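Local coordinates for protein bacteriocin (Pseudomonas syringae pv. tomato, PDB 4FZL) that probably kills related bacteria by degrading lipid II, the precursor of peptidoglycan, as a calcium-binding bacteriocin of the colicin M family, at residues A[2-5]-A[6-9]; A[31-35]-A[36-40]; A[56-59]-A[60-63]; A[156-159]-A[160-163]. One frame throughout, in Å; residues are numbered along the deposited sequence.

Contact 1 of 4, residues A[2-5]-A[6-9]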
loop_
_atom_site.group_PDB
_atom_site.type_symbol
_atom_site.label_atom_id
_atom_site.label_comp_id
_atom_site.label_asym_id
_atom_site.label_seq_id
_atom_site.Cartn_x
_atom_site.Cartn_y
_atom_site.Cartn_z
ATOM N N MET A 2 17.177 -25.419 8.307
ATOM C CA MET A 2 17.496 -24.728 7.027
ATOM C C MET A 2 18.970 -24.918 6.589
ATOM O O MET A 2 19.826 -25.328 7.464
ATOM C CB MET A 2 17.237 -23.241 7.133
ATOM C CG MET A 2 15.833 -22.874 7.550
ATOM S SD MET A 2 14.661 -23.246 6.246
ATOM C CE MET A 2 13.838 -24.665 6.885
ATOM N N GLN A 3 19.238 -24.695 5.295
ATOM C CA GLN A 3 20.574 -24.922 4.730
ATOM C C GLN A 3 21.448 -23.723 4.936
ATOM O O GLN A 3 22.652 -23.756 4.582
ATOM C CB GLN A 3 20.495 -25.395 3.241
ATOM C CG GLN A 3 19.830 -26.782 3.144
ATOM C CD GLN A 3 20.746 -27.905 3.582
ATOM O OE1 GLN A 3 20.475 -28.606 4.553
ATOM N NE2 GLN A 3 21.875 -28.050 2.870
ATOM N N ASN A 4 20.835 -22.678 5.537
ATOM C CA ASN A 4 21.585 -21.522 5.882
ATOM C C ASN A 4 20.955 -20.709 7.048
ATOM O O ASN A 4 19.759 -20.839 7.396
ATOM C CB ASN A 4 21.825 -20.661 4.613
ATOM C CG ASN A 4 20.647 -19.886 4.240
ATOM O OD1 ASN A 4 20.297 -18.975 4.955
ATOM N ND2 ASN A 4 20.095 -20.153 3.084
ATOM N N PRO A 5 21.794 -19.859 7.649
ATOM C CA PRO A 5 21.465 -19.142 8.857
ATOM C C PRO A 5 20.599 -17.957 8.604
ATOM O O PRO A 5 19.954 -17.571 9.589
ATOM C CB PRO A 5 22.842 -18.711 9.414
ATOM C CG PRO A 5 23.729 -18.721 8.213
ATOM C CD PRO A 5 23.239 -19.882 7.418
ATOM N N VAL A 6 20.578 -17.404 7.384
ATOM C CA VAL A 6 19.663 -16.321 7.059
ATOM C C VAL A 6 18.242 -16.819 7.101
ATOM O O VAL A 6 17.369 -16.161 7.765
ATOM C CB VAL A 6 19.980 -15.646 5.703
ATOM C CG1 VAL A 6 18.987 -14.527 5.293
ATOM C CG2 VAL A 6 21.434 -15.092 5.695
ATOM N N ALA A 7 17.975 -17.968 6.472
ATOM C CA ALA A 7 16.624 -18.529 6.523
ATOM C C ALA A 7 16.224 -18.888 7.980
ATOM O O ALA A 7 15.036 -18.744 8.391
ATOM C CB ALA A 7 16.490 -19.767 5.620
ATOM N N THR A 8 17.168 -19.450 8.766
ATOM C CA THR A 8 16.915 -19.751 10.149
ATOM C C THR A 8 16.392 -18.568 10.970
ATOM O O THR A 8 15.364 -18.681 11.685
ATOM C CB THR A 8 18.153 -20.397 10.782
ATOM O OG1 THR A 8 18.461 -21.599 10.075
ATOM C CG2 THR A 8 17.920 -20.735 12.279
ATOM N N VAL A 9 17.048 -17.434 10.805
ATOM C CA VAL A 9 16.667 -16.196 11.464
ATOM C C VAL A 9 15.298 -15.722 10.933
ATOM O O VAL A 9 14.402 -15.372 11.711
ATOM C CB VAL A 9 17.746 -15.118 11.301
ATOM C CG1 VAL A 9 17.213 -13.634 11.557
ATOM C CG2 VAL A 9 18.960 -15.523 12.176
HETATM O O HOH W 1 17.083 -23.927 10.677
#
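N4 caps the first turn of helix 5-12 with its side-chain amide: OD1 accepts from the backbone of A7, N4 OD1 to A7 N being 3.0 Å. The N-H points almost straight at the oxygen (167°), although the nitrogen lies tilted from the plane of the amide. This illustrates the N-cap principle, a side-chain acceptor serving an amide with no carbonyl of a preceding helical turn to bind. With chi1 at 78°, CG of N4 sits between its own backbone N and carbonyl carbon, a setting that folds OD1 back over the helix start. This is the tight part of the contact, and the backbone completes it: N4 O takes the N-H of T8 at 3.2 Å from T8 N, and P5 O that of V9. The buried amide is held at both ends, because N4 ND2 gives a hydrogen bond to S73 O.

The side of M2 and T8, both partly exposed to solvent, is looser. M2 lays its CG against the methyl of A7, 3.7 Å from A7 CB, and the thioether end then leads away from the helix. Beside it, the hydroxyl of T8 lies 3.1 Å from N4 O. A water sits between the chain start and the helix here, accepting from M2 N at 2.8 Å and lying equally far from T8 OG1.

Outside the two segments, N4 and P5 touch I76, the buried V6 reaches I80 in a loop, and V6 and V9 pack on Q38, with V41 also touching V6, along helix 37-54.

Contact 2 of 4, residues A[31-35]-A[36-40]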
loop_
_atom_site.group_PDB
_atom_site.type_symbol
_atom_site.label_atom_id
_atom_site.label_comp_id
_atom_site.label_asym_id
_atom_site.label_seq_id
_atom_site.Cartn_x
_atom_site.Cartn_y
_atom_site.Cartn_z
ATOM N N ARG A 31 19.285 -1.793 12.613
ATOM C CA ARG A 31 20.275 -1.191 13.481
ATOM C C ARG A 31 21.423 -2.167 13.733
ATOM O O ARG A 31 22.603 -1.794 13.713
ATOM C CB ARG A 31 19.655 -0.757 14.813
ATOM C CG ARG A 31 20.669 -0.127 15.766
ATOM C CD ARG A 31 20.000 0.173 17.100
ATOM N NE ARG A 31 18.953 1.213 16.988
ATOM C CZ ARG A 31 19.137 2.541 17.013
ATOM N NH1 ARG A 31 20.349 3.083 17.106
ATOM N NH2 ARG A 31 18.079 3.347 16.898
ATOM N N ARG A 32 21.061 -3.430 13.965
ATOM C CA ARG A 32 22.056 -4.460 14.335
ATOM C C ARG A 32 23.100 -4.729 13.216
ATOM O O ARG A 32 24.294 -4.866 13.487
ATOM C CB ARG A 32 21.343 -5.734 14.847
ATOM C CG ARG A 32 22.184 -6.962 15.016
ATOM C CD ARG A 32 21.479 -7.914 15.988
ATOM N NE ARG A 32 20.148 -8.216 15.513
ATOM C CZ ARG A 32 18.982 -7.774 15.995
ATOM N NH1 ARG A 32 18.899 -6.955 17.049
ATOM N NH2 ARG A 32 17.867 -8.182 15.385
ATOM N N ASP A 33 22.644 -4.768 11.963
ATOM C CA ASP A 33 23.546 -5.123 10.846
ATOM C C ASP A 33 23.763 -3.978 9.904
ATOM O O ASP A 33 24.321 -4.154 8.801
ATOM C CB ASP A 33 23.083 -6.395 10.107
ATOM C CG ASP A 33 21.876 -6.189 9.226
ATOM O OD1 ASP A 33 21.276 -5.084 9.237
ATOM O OD2 ASP A 33 21.535 -7.141 8.468
ATOM N N SER A 34 23.383 -2.773 10.324
ATOM C CA SER A 34 23.565 -1.570 9.441
ATOM C C SER A 34 22.940 -1.713 8.038
ATOM O O SER A 34 23.552 -1.328 7.012
ATOM C CB SER A 34 25.029 -1.069 9.338
ATOM O OG SER A 34 25.487 -0.847 10.608
ATOM N N PHE A 35 21.656 -2.103 8.057
ATOM C CA PHE A 35 20.915 -2.396 6.823
ATOM C C PHE A 35 21.754 -3.282 5.931
ATOM O O PHE A 35 22.035 -2.972 4.794
ATOM C CB PHE A 35 20.432 -1.135 6.076
ATOM C CG PHE A 35 19.393 -1.443 5.063
ATOM C CD1 PHE A 35 18.175 -1.990 5.446
ATOM C CD2 PHE A 35 19.615 -1.237 3.739
ATOM C CE1 PHE A 35 17.214 -2.334 4.502
ATOM C CE2 PHE A 35 18.665 -1.566 2.819
ATOM C CZ PHE A 35 17.455 -2.107 3.191
ATOM N N GLY A 36 22.205 -4.364 6.530
ATOM C CA GLY A 36 22.996 -5.381 5.874
ATOM C C GLY A 36 22.210 -6.515 5.254
ATOM O O GLY A 36 21.036 -6.346 4.892
ATOM N N ILE A 37 22.881 -7.667 5.108
ATOM C CA ILE A 37 22.263 -8.828 4.407
ATOM C C ILE A 37 20.958 -9.280 5.046
ATOM O O ILE A 37 19.972 -9.413 4.327
ATOM C CB ILE A 37 23.236 -10.033 4.268
ATOM C CG1 ILE A 37 24.398 -9.616 3.365
ATOM C CG2 ILE A 37 22.522 -11.301 3.792
ATOM C CD1 ILE A 37 25.574 -10.616 3.417
ATOM N N GLN A 38 20.962 -9.558 6.355
ATOM C CA GLN A 38 19.758 -10.020 6.962
ATOM C C GLN A 38 18.596 -9.037 6.807
ATOM O O GLN A 38 17.467 -9.447 6.533
ATOM C CB GLN A 38 19.959 -10.343 8.417
ATOM C CG GLN A 38 20.798 -11.548 8.609
ATOM C CD GLN A 38 20.005 -12.806 8.980
ATOM O OE1 GLN A 38 18.832 -13.036 8.572
ATOM N NE2 GLN A 38 20.647 -13.613 9.787
ATOM N N SER A 39 18.876 -7.755 6.975
ATOM C CA SER A 39 17.875 -6.723 6.765
ATOM C C SER A 39 17.317 -6.659 5.344
ATOM O O SER A 39 16.074 -6.527 5.114
ATOM C CB SER A 39 18.406 -5.329 7.147
ATOM O OG SER A 39 18.712 -5.214 8.477
ATOM N N LYS A 40 18.211 -6.790 4.370
ATOM C CA LYS A 40 17.818 -6.685 2.944
ATOM C C LYS A 40 17.031 -7.906 2.577
ATOM O O LYS A 40 16.011 -7.826 1.882
ATOM C CB LYS A 40 19.033 -6.483 2.062
ATOM C CG LYS A 40 19.661 -5.080 2.187
ATOM C CD LYS A 40 20.881 -4.990 1.299
ATOM C CE LYS A 40 21.793 -3.823 1.632
ATOM N NZ LYS A 40 23.145 -3.942 1.015
HETATM O O HOH W 2 23.199 -9.062 8.149
#
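D33 and S39 meet across a helix-loop-helix corner, where helix 22-33 gives way to helix 37-54 and G36 is the N-cap residue. A glycine has no side chain with which to cap, and here D33, three residues earlier, supplies the acceptors instead.

Hydrogen bonds dominate. D33 OD1 is gripped twice: it takes the hydroxyl proton of S39, with S39 OG at 2.7 Å, and the N-H of G36, with G36 N at 3.0 Å. The two donors arrive from opposite faces of the carboxylate, the serine on the syn side and the glycine amide from well above the plane. D33 OD2 turns its syn lone pair to the backbone of S39, 3.1 Å from S39 N. Bonds to both oxygens should restrict rotation of the carboxylate; the N-H groups of the helix start would also be expected to stabilise its negative charge. Water adds a further link, donating to D33 OD2 and accepting from Q38 N.

Apolar contact lies on another flank. F35, whose side chain also touches F26, L215 and L216, receives K40 CG over one face of its ring, the two side chains crossing at about a right angle. K40 is extended beyond CG, which carries its amine on toward a long, weak ion pair with E78. The CH-pi contact itself is made by K40 CG, 4.0 Å from the centroid of the F35 ring and 25° off its normal.

Contact 3 of 4, residues A[56-59]-A[60-63]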
loop_
_atom_site.group_PDB
_atom_site.type_symbol
_atom_site.label_atom_id
_atom_site.label_comp_id
_atom_site.label_asym_id
_atom_site.label_seq_id
_atom_site.Cartn_x
_atom_site.Cartn_y
_atom_site.Cartn_z
ATOM N N GLY A 56 -3.966 -13.892 -2.954
ATOM C CA GLY A 56 -4.923 -14.672 -2.235
ATOM C C GLY A 56 -4.378 -15.552 -1.111
ATOM O O GLY A 56 -5.154 -16.301 -0.529
ATOM N N ARG A 57 -3.057 -15.497 -0.845
ATOM C CA ARG A 57 -2.458 -16.413 0.143
ATOM C C ARG A 57 -2.507 -15.810 1.540
ATOM O O ARG A 57 -2.623 -14.581 1.685
ATOM C CB ARG A 57 -1.029 -16.772 -0.203
ATOM C CG ARG A 57 -0.837 -17.335 -1.616
ATOM C CD ARG A 57 -1.555 -18.648 -1.974
ATOM N NE ARG A 57 -1.855 -18.486 -3.424
ATOM C CZ ARG A 57 -3.054 -18.221 -3.993
ATOM N NH1 ARG A 57 -4.183 -18.181 -3.269
ATOM N NH2 ARG A 57 -3.137 -18.018 -5.324
ATOM N N ASP A 58 -2.372 -16.670 2.549
ATOM C CA ASP A 58 -2.237 -16.262 3.935
ATOM C C ASP A 58 -0.851 -15.638 4.170
ATOM O O ASP A 58 0.142 -16.198 3.712
ATOM C CB ASP A 58 -2.303 -17.519 4.797
ATOM C CG ASP A 58 -2.115 -17.217 6.237
ATOM O OD1 ASP A 58 -2.898 -16.354 6.745
ATOM O OD2 ASP A 58 -1.230 -17.833 6.891
ATOM N N LEU A 59 -0.768 -14.442 4.806
ATOM C CA LEU A 59 0.519 -13.787 4.969
ATOM C C LEU A 59 1.557 -14.636 5.660
ATOM O O LEU A 59 2.695 -14.781 5.196
ATOM C CB LEU A 59 0.413 -12.433 5.654
ATOM C CG LEU A 59 1.660 -11.550 5.609
ATOM C CD1 LEU A 59 2.110 -11.119 4.194
ATOM C CD2 LEU A 59 1.439 -10.327 6.521
ATOM N N ARG A 60 1.225 -15.156 6.814
ATOM C CA ARG A 60 2.257 -15.827 7.574
ATOM C C ARG A 60 2.719 -17.122 6.821
ATOM O O ARG A 60 3.908 -17.448 6.810
ATOM C CB ARG A 60 1.764 -16.174 8.982
ATOM C CG ARG A 60 2.691 -17.043 9.828
ATOM C CD ARG A 60 4.067 -16.312 9.912
ATOM N NE ARG A 60 4.993 -17.082 10.741
ATOM C CZ ARG A 60 4.953 -17.132 12.070
ATOM N NH1 ARG A 60 4.011 -16.485 12.735
ATOM N NH2 ARG A 60 5.882 -17.803 12.801
ATOM N N THR A 61 1.771 -17.862 6.236
ATOM C CA THR A 61 2.090 -19.045 5.460
ATOM C C THR A 61 3.025 -18.684 4.366
ATOM O O THR A 61 4.061 -19.335 4.155
ATOM C CB THR A 61 0.856 -19.740 4.889
ATOM O OG1 THR A 61 -0.001 -20.076 6.007
ATOM C CG2 THR A 61 1.210 -21.044 4.123
ATOM N N ALA A 62 2.723 -17.589 3.662
ATOM C CA ALA A 62 3.506 -17.072 2.472
ATOM C C ALA A 62 4.951 -16.742 2.983
ATOM O O ALA A 62 5.964 -17.218 2.436
ATOM C CB ALA A 62 2.880 -15.843 1.842
ATOM N N TYR A 63 5.009 -15.954 4.060
ATOM C CA TYR A 63 6.265 -15.588 4.677
ATOM C C TYR A 63 7.112 -16.830 5.009
ATOM O O TYR A 63 8.301 -16.923 4.636
ATOM C CB TYR A 63 6.007 -14.763 5.941
ATOM C CG TYR A 63 7.293 -14.444 6.713
ATOM C CD1 TYR A 63 7.961 -13.273 6.438
ATOM C CD2 TYR A 63 7.777 -15.328 7.654
ATOM C CE1 TYR A 63 9.129 -12.915 7.138
ATOM C CE2 TYR A 63 8.930 -15.030 8.300
ATOM C CZ TYR A 63 9.644 -13.859 8.067
ATOM O OH TYR A 63 10.834 -13.559 8.787
HETATM O O HOH W 3 -1.263 -14.653 8.291
#
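D58 and T61 close an N-cap at the start of helix 59-70, a worked case of one carboxylate oxygen serving two donors on the same residue. D58 OD2 accepts the hydroxyl proton of T61 at 2.7 Å from T61 OG1, through its anti lone pair, and the backbone N-H at 3.1 Å from T61 N, which comes from above the carboxylate plane. The aspartate reaches forward because its CG stands opposite the backbone N (chi1 177°), while T61 turns OG1 back to the helix start.

The other oxygen works through water: one molecule donates to D58 OD1 and accepts from R60 N, bringing a second amide of the first turn under the same cap. Behind the side chains, the ordinary helix bonds begin with A62 N to D58 O.

Farther out, G56 ends the preceding helix 37-54 in a Schellman motif, and L59 settles against A49 and E53 of that helix. R60 points elsewhere, its NE bonded to N64 OD1 and its NH2 in a salt bridge with D15. Y63 carries its ring away from the cap into the protein, where its OH is hydrogen-bonded to L10 O, while its own N lies 2.8 Å from L59 O in a nearly straight bond of 173°.

Contact 4 of 4, residues A[156-159]-A[160-163]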
loop_
_atom_site.group_PDB
_atom_site.type_symbol
_atom_site.label_atom_id
_atom_site.label_comp_id
_atom_site.label_asym_id
_atom_site.label_seq_id
_atom_site.Cartn_x
_atom_site.Cartn_y
_atom_site.Cartn_z
ATOM N N LYS A 156 -7.734 8.949 6.880
ATOM C CA LYS A 156 -9.171 8.981 7.345
ATOM C C LYS A 156 -9.664 7.566 7.539
ATOM O O LYS A 156 -10.493 7.288 8.431
ATOM C CB LYS A 156 -10.077 9.711 6.328
ATOM C CG LYS A 156 -11.582 9.778 6.645
ATOM C CD LYS A 156 -11.923 10.908 7.575
ATOM C CE LYS A 156 -13.418 11.185 7.666
ATOM N NZ LYS A 156 -13.691 12.181 8.749
ATOM N N ASP A 157 -9.189 6.624 6.696
ATOM C CA ASP A 157 -9.641 5.188 6.716
ATOM C C ASP A 157 -8.640 4.164 7.069
ATOM O O ASP A 157 -8.998 3.178 7.736
ATOM C CB ASP A 157 -10.229 4.816 5.341
ATOM C CG ASP A 157 -11.384 5.676 5.027
ATOM O OD1 ASP A 157 -11.561 6.013 3.825
ATOM O OD2 ASP A 157 -12.039 6.041 6.066
ATOM N N SER A 158 -7.373 4.358 6.667
ATOM C CA SER A 158 -6.331 3.363 6.903
ATOM C C SER A 158 -5.009 4.098 7.173
ATOM O O SER A 158 -4.336 4.487 6.230
ATOM C CB SER A 158 -6.208 2.428 5.671
ATOM O OG SER A 158 -5.099 1.523 5.731
ATOM N N ASN A 159 -4.646 4.339 8.454
ATOM C CA ASN A 159 -3.289 4.794 8.700
ATOM C C ASN A 159 -2.297 3.965 7.890
ATOM O O ASN A 159 -1.342 4.511 7.245
ATOM C CB ASN A 159 -2.807 4.760 10.136
ATOM C CG ASN A 159 -1.319 5.024 10.185
ATOM O OD1 ASN A 159 -0.477 4.071 10.185
ATOM N ND2 ASN A 159 -0.972 6.318 10.023
ATOM N N ALA A 160 -2.491 2.655 7.856
ATOM C CA ALA A 160 -1.539 1.902 6.994
ATOM C C ALA A 160 -1.325 2.255 5.562
ATOM O O ALA A 160 -0.207 2.514 5.195
ATOM C CB ALA A 160 -1.778 0.437 7.100
ATOM N N SER A 161 -2.400 2.220 4.749
ATOM C CA SER A 161 -2.389 2.634 3.336
ATOM C C SER A 161 -1.824 4.056 3.202
ATOM O O SER A 161 -1.229 4.461 2.179
ATOM C CB SER A 161 -3.785 2.533 2.686
ATOM O OG SER A 161 -4.086 1.116 2.589
ATOM N N TRP A 162 -2.139 4.857 4.210
ATOM C CA TRP A 162 -1.585 6.189 4.258
ATOM C C TRP A 162 -0.057 6.178 4.211
ATOM O O TRP A 162 0.546 7.081 3.661
ATOM C CB TRP A 162 -2.109 6.946 5.488
ATOM C CG TRP A 162 -1.590 8.334 5.590
ATOM C CD1 TRP A 162 -2.016 9.472 4.920
ATOM C CD2 TRP A 162 -0.478 8.753 6.436
ATOM N NE1 TRP A 162 -1.197 10.566 5.260
ATOM C CE2 TRP A 162 -0.271 10.182 6.192
ATOM C CE3 TRP A 162 0.354 8.088 7.332
ATOM C CZ2 TRP A 162 0.749 10.895 6.820
ATOM C CZ3 TRP A 162 1.344 8.817 7.975
ATOM C CH2 TRP A 162 1.532 10.188 7.738
ATOM N N LEU A 163 0.579 5.246 4.861
ATOM C CA LEU A 163 2.039 5.189 4.865
ATOM C C LEU A 163 2.580 5.053 3.470
ATOM O O LEU A 163 3.662 5.589 3.142
ATOM C CB LEU A 163 2.506 4.011 5.711
ATOM C CG LEU A 163 2.370 4.135 7.216
ATOM C CD1 LEU A 163 2.637 2.873 8.017
ATOM C CD2 LEU A 163 3.134 5.370 7.745
#
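The N-terminus of the short helix 159-165, which leads into the calcium site, is capped by S158. Its hydroxyl oxygen accepts from the backbone of S161, S158 OG lying 3.0 Å from S161 N, in a bond close to straight. The torsion that makes this possible sets OG across from the residue's own backbone N (chi1 172°), turned forward into the first turn. S158 also contributes its carbonyl: W162 N is 3.0 Å from S158 O and lies nearly on the extension of the C=O bond. One residue thus satisfies two successive amides, one through its side chain and the other through its backbone.

The next step is less regular. N159 O accepts from L163 N at 3.1 Å, but the N-H is bent to 137°; L163 N also gives a shorter bond to A160 O, at 2.9 Å, so this amide divides itself between an alpha-helical and a 3-10 acceptor.

On the exposed side, N159 and W162 pack against each other. The amide nitrogen ND2 approaches the six-membered part of the indole, 3.5 Å from W162 CE3, with the two planes 41° apart. N159 O lies in the plane of the indole at its edge, and is closest to the methylene, 3.1 Å from W162 CB. The OD1 branch of the same amide turns to L163 CD1 instead.

S161 faces inward, its OG bonded to V119 O. The side chain of W162 lies about 8 Å from the bound calcium ion, whose site includes L165 and N167. The arrangement is that of a serine N-cap on a short helix joining two antiparallel strands, 142-153 and 167-178, beside a metal site.

All four contacts are helix starts, and they show the same need, first-turn amides seeking acceptors, met by an asparagine, a borrowed aspartate, an aspartate and a serine. Contacts 1 and 2, with centres 15 Å apart, touch directly: V9 CG1 of contact 1 is 3.4 Å from Q38 OE1 of contact 2. Helix 37-54 begins at contact 2 and ends just before contact 3, whose nearest atoms are about 8 Å from contact 2 and about 5 Å from contact 1. Contact 4 stands apart, its centre about 34 Å from that of contact 1. It alone adjoins the calcium site; the other three lie away from it in the helical part.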